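Local coordinates for alpha-L-rhamnosidase (Aspergillus terreus, PDB 6GSZ), which probably hydrolyses terminal non-reducing alpha-L-rhamnose residues from alpha-L-rhamnosides, as a multidomain, calcium-binding and N-glycosylated glycoside hydrolase, at residues W111-I117 with L227-L232; G211-Y215 with E262-G266. One frame throughout, in Å; residues are numbered along the deposited sequence. Where two conformers were deposited one is given.

Contact 1: W111-I117 with L227-L232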
loop_
_atom_site.group_PDB
_atom_site.type_symbol
_atom_site.label_atom_id
_atom_site.label_comp_id
_atom_site.label_asym_id
_atom_site.label_seq_id
_atom_site.Cartn_x
_atom_site.Cartn_y
_atom_site.Cartn_z
ATOM N N TRP A 111 -7.126 16.904 -23.880
ATOM C CA TRP A 111 -8.340 16.046 -23.914
ATOM C C TRP A 111 -9.244 16.330 -25.115
ATOM O O TRP A 111 -10.241 15.629 -25.275
ATOM C CB TRP A 111 -9.122 16.168 -22.592
ATOM C CG TRP A 111 -8.457 15.511 -21.428
ATOM C CD1 TRP A 111 -7.503 16.008 -20.588
ATOM C CD2 TRP A 111 -8.642 14.132 -21.057
ATOM N NE1 TRP A 111 -7.144 15.055 -19.679
ATOM C CE2 TRP A 111 -7.772 13.876 -19.965
ATOM C CE3 TRP A 111 -9.463 13.110 -21.550
ATOM C CZ2 TRP A 111 -7.752 12.644 -19.326
ATOM C CZ3 TRP A 111 -9.410 11.880 -20.927
ATOM C CH2 TRP A 111 -8.531 11.648 -19.858
ATOM N N HIS A 112 -8.905 17.352 -25.912
ATOM C CA HIS A 112 -9.644 17.666 -27.118
ATOM C C HIS A 112 -11.107 17.888 -26.712
ATOM O O HIS A 112 -11.414 18.617 -25.742
ATOM C CB HIS A 112 -9.302 16.600 -28.182
ATOM C CG HIS A 112 -7.930 16.804 -28.760
ATOM N ND1 HIS A 112 -7.730 17.297 -30.035
ATOM C CD2 HIS A 112 -6.685 16.588 -28.253
ATOM C CE1 HIS A 112 -6.428 17.408 -30.272
ATOM N NE2 HIS A 112 -5.759 16.993 -29.188
ATOM N N ASP A 113 -12.040 17.271 -27.379
ATOM C CA ASP A 113 -13.438 17.649 -27.040
ATOM C C ASP A 113 -14.062 16.642 -26.060
ATOM O O ASP A 113 -15.254 16.607 -25.874
ATOM C CB ASP A 113 -14.305 17.868 -28.286
ATOM C CG ASP A 113 -14.228 16.782 -29.345
ATOM O OD1 ASP A 113 -13.210 16.056 -29.366
ATOM O OD2 ASP A 113 -15.188 16.685 -30.165
ATOM N N ALA A 114 -13.256 15.829 -25.403
ATOM C CA ALA A 114 -13.796 14.835 -24.464
ATOM C C ALA A 114 -14.371 15.554 -23.252
ATOM O O ALA A 114 -13.743 16.469 -22.690
ATOM C CB ALA A 114 -12.768 13.835 -24.074
ATOM N N VAL A 115 -15.591 15.152 -22.890
ATOM C CA VAL A 115 -16.272 15.676 -21.706
ATOM C C VAL A 115 -16.814 14.507 -20.870
ATOM O O VAL A 115 -16.949 13.359 -21.329
ATOM C CB VAL A 115 -17.411 16.644 -22.067
ATOM C CG1 VAL A 115 -16.880 17.837 -22.846
ATOM C CG2 VAL A 115 -18.547 15.955 -22.799
ATOM N N VAL A 116 -17.073 14.800 -19.601
ATOM C CA VAL A 116 -17.694 13.803 -18.746
ATOM C C VAL A 116 -19.146 13.625 -19.196
ATOM O O VAL A 116 -19.860 14.632 -19.287
ATOM C CB VAL A 116 -17.621 14.170 -17.254
ATOM C CG1 VAL A 116 -18.351 13.153 -16.392
ATOM C CG2 VAL A 116 -16.188 14.340 -16.786
ATOM N N ILE A 117 -19.548 12.364 -19.418
ATOM C CA ILE A 117 -20.922 12.107 -19.778
ATOM C C ILE A 117 -21.593 11.238 -18.726
ATOM O O ILE A 117 -20.974 10.457 -18.019
ATOM C CB ILE A 117 -21.028 11.485 -21.164
ATOM C CG1 ILE A 117 -20.335 10.127 -21.235
ATOM C CG2 ILE A 117 -20.542 12.478 -22.208
ATOM C CD1 ILE A 117 -20.555 9.408 -22.548
ATOM N N LEU A 227 -23.305 8.751 -11.887
ATOM C CA LEU A 227 -22.222 8.028 -12.537
ATOM C C LEU A 227 -21.804 8.750 -13.822
ATOM O O LEU A 227 -22.633 9.183 -14.595
ATOM C CB LEU A 227 -22.658 6.608 -12.889
ATOM C CG LEU A 227 -23.114 5.753 -11.722
ATOM C CD1 LEU A 227 -23.495 4.352 -12.160
ATOM C CD2 LEU A 227 -22.086 5.692 -10.650
ATOM N N GLY A 228 -20.493 8.910 -14.020
ATOM C CA GLY A 228 -19.959 9.629 -15.148
ATOM C C GLY A 228 -18.746 8.963 -15.773
ATOM O O GLY A 228 -18.006 8.265 -15.077
ATOM N N LEU A 229 -18.540 9.219 -17.063
ATOM C CA LEU A 229 -17.430 8.630 -17.834
ATOM C C LEU A 229 -16.705 9.767 -18.570
ATOM O O LEU A 229 -17.326 10.608 -19.208
ATOM C CB LEU A 229 -18.013 7.677 -18.888
ATOM C CG LEU A 229 -17.020 7.122 -19.905
ATOM C CD1 LEU A 229 -15.962 6.267 -19.236
ATOM C CD2 LEU A 229 -17.726 6.385 -21.007
ATOM N N LEU A 230 -15.367 9.763 -18.509
ATOM C CA LEU A 230 -14.547 10.605 -19.384
ATOM C C LEU A 230 -13.630 9.676 -20.178
ATOM O O LEU A 230 -12.867 8.896 -19.562
ATOM C CB LEU A 230 -13.716 11.566 -18.531
ATOM C CG LEU A 230 -12.765 12.488 -19.325
ATOM C CD1 LEU A 230 -13.563 13.448 -20.230
ATOM C CD2 LEU A 230 -11.849 13.260 -18.383
ATOM N N SER A 231 -13.590 9.831 -21.503
ATOM C CA SER A 231 -12.855 8.901 -22.371
ATOM C C SER A 231 -12.348 9.666 -23.600
ATOM O O SER A 231 -13.114 10.411 -24.188
ATOM C CB SER A 231 -13.753 7.734 -22.744
ATOM O OG SER A 231 -13.099 6.745 -23.536
ATOM N N LEU A 232 -11.118 9.414 -24.015
ATOM C CA LEU A 232 -10.635 9.868 -25.299
ATOM C C LEU A 232 -9.839 8.728 -25.930
ATOM O O LEU A 232 -8.832 8.281 -25.342
ATOM C CB LEU A 232 -9.759 11.115 -25.144
ATOM C CG LEU A 232 -9.233 11.695 -26.464
ATOM C CD1 LEU A 232 -10.402 12.204 -27.311
ATOM C CD2 LEU A 232 -8.150 12.760 -26.200
#
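Ile117 and Leu229 form an antiparallel hydrogen-bonded pair, a single bridge that closes both of its bonds. Ile117 N donates to Leu229 O at 2.8 Å, with 163° at the hydrogen and the donor somewhat tilted from the carbonyl plane. The return bond, Leu229 N to Ile117 O, is 2.9 Å long and lies in the carbonyl plane. Each acceptor also receives a CA-H...O contact: Val116 CA stands 3.2 Å from Leu229 O, and Gly228 CA faces Ile117 O in the same way.

Beyond this bridge, toward Ala114, the two segments share no further backbone bond; Val115 O and Leu229 O, both acceptors, lie 3.5 Å apart. Ser247 links the segments there: its OG bonds to both Val115 O and Ser231 N, and its backbone bonds to Val115 and Ser231. Lys298 NZ takes Ala114 O, while Trp111 O is used inside its own type II' turn by Ala114 N at 3.0 Å.

Apolar side chains make the remaining contacts. With CG anti to the backbone N, Leu230 sends CD2 over the face of the Trp111 six-membered ring, 3.9 Å from its centroid and 14° off the normal, while CD1 turns to the backbone of Val115. Leu232 CD2 packs on the turn carbonyl, 3.7 Å from Trp111 O. Ile117 CG1 and Leu229 CB lie alongside one another.

Val116 is backbone-bonded to Leu294 of strand 291-294, so the bridge joins that two-stranded ribbon to strand 228-237. Within its own sheet, 228-237 lies between 242-246 and 144-154, with Gly228 bonded to Leu154 and Leu230 to Thr152. Tyr184 meets Trp111 edge-to-face, and Phe134 of strand 132-140 packs on both Ile117 and Leu229.

Contact 2: G211-Y215 with E262-G266; sequences GRIGY and EIYDG
Arg212 lays its guanidinium beside Tyr264 and brings NH2 to the carboxylate of Asp265. From CB the chain first runs extended, CG anti to the backbone N, then bends at chi3 (60°), which folds the head back toward residues 262-266. NE, the first polar atom, reaches water 4, in the guanidinium plane at 2.9 Å; that water donates to Glu262 OE1. At CZ the flat group presents a face to Tyr264 CD2, but the two planes are 63° apart, so no parallel stack forms. NH1 bonds to Gly217 O. NH2 bonds to Gln372 O, makes a salt bridge with Asp265 OD1 at 3.2 Å, adds a weak bond to OD2, and reaches water 2 weakly.

Asp265 OD1 is itself bonded by Lys374 N, which helps fix the carboxylate. Glu262 OE1 answers the arginine only through water: waters 2, 3 and 4 all donate to it, water 3 linking it to Arg212 N. Glu262 OE1 is 4.8 Å from Arg212 NE, not in contact, so any attraction between the charges is probably relayed by the waters.

The tyrosine ring reaches across the 211-215 backbone. Tyr264 OH accepts a nearly straight bond from Gly214 N, 2.8 Å and 163°. The same hydroxyl is also hydrogen-bonded to Glu466 O. Nearer the ring's base, water 1 accepts a hydrogen bond from Tyr264 N and donates one to Arg212 O. On the apolar side, Ile213 CD1 meets Ile263 CG1 at 4.2 Å.

The segment 262-266 is the connection of a beta hairpin, closed by reciprocal backbone bonds between Glu262 and Gly266. The tip joining strands 258-262 and 266-270 packs against the loop after helix 207-210. Through Tyr264 the hairpin also reaches Glu466, a residue of the pocket that holds bound beta-D-glucopyranose.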
loop_
_atom_site.group_PDB
_atom_site.type_symbol
_atom_site.label_atom_id
_atom_site.label_comp_id
_atom_site.label_asym_id
_atom_site.label_seq_id
_atom_site.Cartn_x
_atom_site.Cartn_y
_atom_site.Cartn_z
ATOM N N GLY A 211 -20.591 5.866 -3.888
ATOM C CA GLY A 211 -21.073 4.822 -3.051
ATOM C C GLY A 211 -21.176 5.183 -1.580
ATOM O O GLY A 211 -20.699 6.212 -1.119
ATOM N N ARG A 212 -21.774 4.273 -0.816
ATOM C CA ARG A 212 -21.905 4.420 0.638
ATOM C C ARG A 212 -20.562 4.065 1.313
ATOM O O ARG A 212 -20.166 2.926 1.292
ATOM C CB ARG A 212 -23.049 3.571 1.192
ATOM C CG ARG A 212 -23.372 3.846 2.653
ATOM C CD ARG A 212 -24.548 2.991 3.139
ATOM N NE ARG A 212 -24.295 1.561 3.037
ATOM C CZ ARG A 212 -23.593 0.825 3.907
ATOM N NH1 ARG A 212 -23.217 1.357 5.065
ATOM N NH2 ARG A 212 -23.357 -0.457 3.609
ATOM N N ILE A 213 -19.920 5.082 1.898
ATOM C CA ILE A 213 -18.597 4.915 2.484
ATOM C C ILE A 213 -18.658 5.483 3.905
ATOM O O ILE A 213 -19.266 6.517 4.163
ATOM C CB ILE A 213 -17.493 5.560 1.611
ATOM C CG1 ILE A 213 -17.465 5.038 0.172
ATOM C CG2 ILE A 213 -16.105 5.456 2.226
ATOM C CD1 ILE A 213 -17.132 3.566 0.068
ATOM N N GLY A 214 -17.903 4.840 4.801
ATOM C CA GLY A 214 -17.886 5.218 6.216
ATOM C C GLY A 214 -18.646 4.266 7.115
ATOM O O GLY A 214 -19.553 3.572 6.659
ATOM N N TYR A 215 -18.351 4.330 8.417
ATOM C CA TYR A 215 -18.969 3.502 9.412
ATOM C C TYR A 215 -20.187 4.231 9.994
ATOM O O TYR A 215 -20.488 5.376 9.638
ATOM C CB TYR A 215 -17.941 3.102 10.481
ATOM C CG TYR A 215 -17.037 4.194 10.973
ATOM C CD1 TYR A 215 -17.430 5.090 11.944
ATOM C CD2 TYR A 215 -15.742 4.285 10.518
ATOM C CE1 TYR A 215 -16.589 6.095 12.404
ATOM C CE2 TYR A 215 -14.903 5.299 10.938
ATOM C CZ TYR A 215 -15.303 6.175 11.924
ATOM O OH TYR A 215 -14.446 7.151 12.362
ATOM N N GLU A 262 -21.530 -2.551 -4.871
ATOM C CA GLU A 262 -21.204 -1.629 -3.774
ATOM C C GLU A 262 -19.976 -2.183 -3.061
ATOM O O GLU A 262 -19.886 -3.370 -2.845
ATOM C CB GLU A 262 -22.357 -1.541 -2.774
ATOM C CG GLU A 262 -23.676 -1.175 -3.393
ATOM C CD GLU A 262 -24.746 -1.161 -2.340
ATOM O OE1 GLU A 262 -24.669 -0.298 -1.417
ATOM O OE2 GLU A 262 -25.710 -1.990 -2.486
ATOM N N ILE A 263 -19.065 -1.271 -2.696
ATOM C CA ILE A 263 -17.817 -1.617 -1.990
ATOM C C ILE A 263 -18.172 -2.503 -0.786
ATOM O O ILE A 263 -17.622 -3.605 -0.591
ATOM C CB ILE A 263 -17.047 -0.342 -1.561
ATOM C CG1 ILE A 263 -16.575 0.506 -2.752
ATOM C CG2 ILE A 263 -15.891 -0.678 -0.639
ATOM C CD1 ILE A 263 -15.637 -0.187 -3.720
ATOM N N TYR A 264 -19.064 -1.977 0.080
ATOM C CA TYR A 264 -19.359 -2.679 1.347
ATOM C C TYR A 264 -20.346 -3.827 1.182
ATOM O O TYR A 264 -20.137 -4.966 1.657
ATOM C CB TYR A 264 -19.882 -1.751 2.441
ATOM C CG TYR A 264 -18.928 -0.679 2.919
ATOM C CD1 TYR A 264 -17.538 -0.751 2.767
ATOM C CD2 TYR A 264 -19.449 0.445 3.524
ATOM C CE1 TYR A 264 -16.731 0.275 3.243
ATOM C CE2 TYR A 264 -18.657 1.455 4.015
ATOM C CZ TYR A 264 -17.273 1.376 3.877
ATOM O OH TYR A 264 -16.513 2.422 4.338
ATOM N N ASP A 265 -21.483 -3.558 0.528
ATOM C CA ASP A 265 -22.543 -4.557 0.572
ATOM C C ASP A 265 -22.399 -5.691 -0.448
ATOM O O ASP A 265 -22.910 -6.775 -0.199
ATOM C CB ASP A 265 -23.927 -3.925 0.517
ATOM C CG ASP A 265 -24.375 -3.283 1.830
ATOM O OD1 ASP A 265 -23.722 -3.529 2.894
ATOM O OD2 ASP A 265 -25.367 -2.485 1.784
ATOM N N GLY A 266 -21.697 -5.471 -1.557
ATOM C CA GLY A 266 -21.465 -6.478 -2.563
ATOM C C GLY A 266 -22.228 -6.180 -3.852
ATOM O O GLY A 266 -22.698 -5.078 -4.091
HETATM O O HOH W 1 -20.417 0.742 -0.256
HETATM O O HOH W 2 -22.643 -0.785 0.555
HETATM O O HOH W 3 -23.761 2.172 -1.851
HETATM O O HOH W 4 -25.928 0.843 0.704
#

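Overall arrangement
Contacts 1 and 2 interleave along the chain: 211-215 precedes 227-232, and 262-266 follows it, while 111-117 comes before all three. Their centres are 26 Å apart and their nearest atoms about 7 Å, with no direct touch. Contact 1 is the more remote from the middle of the molecule, about 29 Å between centres, against about 20 Å for contact 2. In contact 2 the side chain of Tyr264 is about 11 Å from bound beta-D-glucopyranose. Both contacts lie in the neighbourhood of the calcium site of Glu158 and Ser392: Leu229 is about 9 Å from Glu158, and Ile263 about 10 Å from Ser392, between side chains.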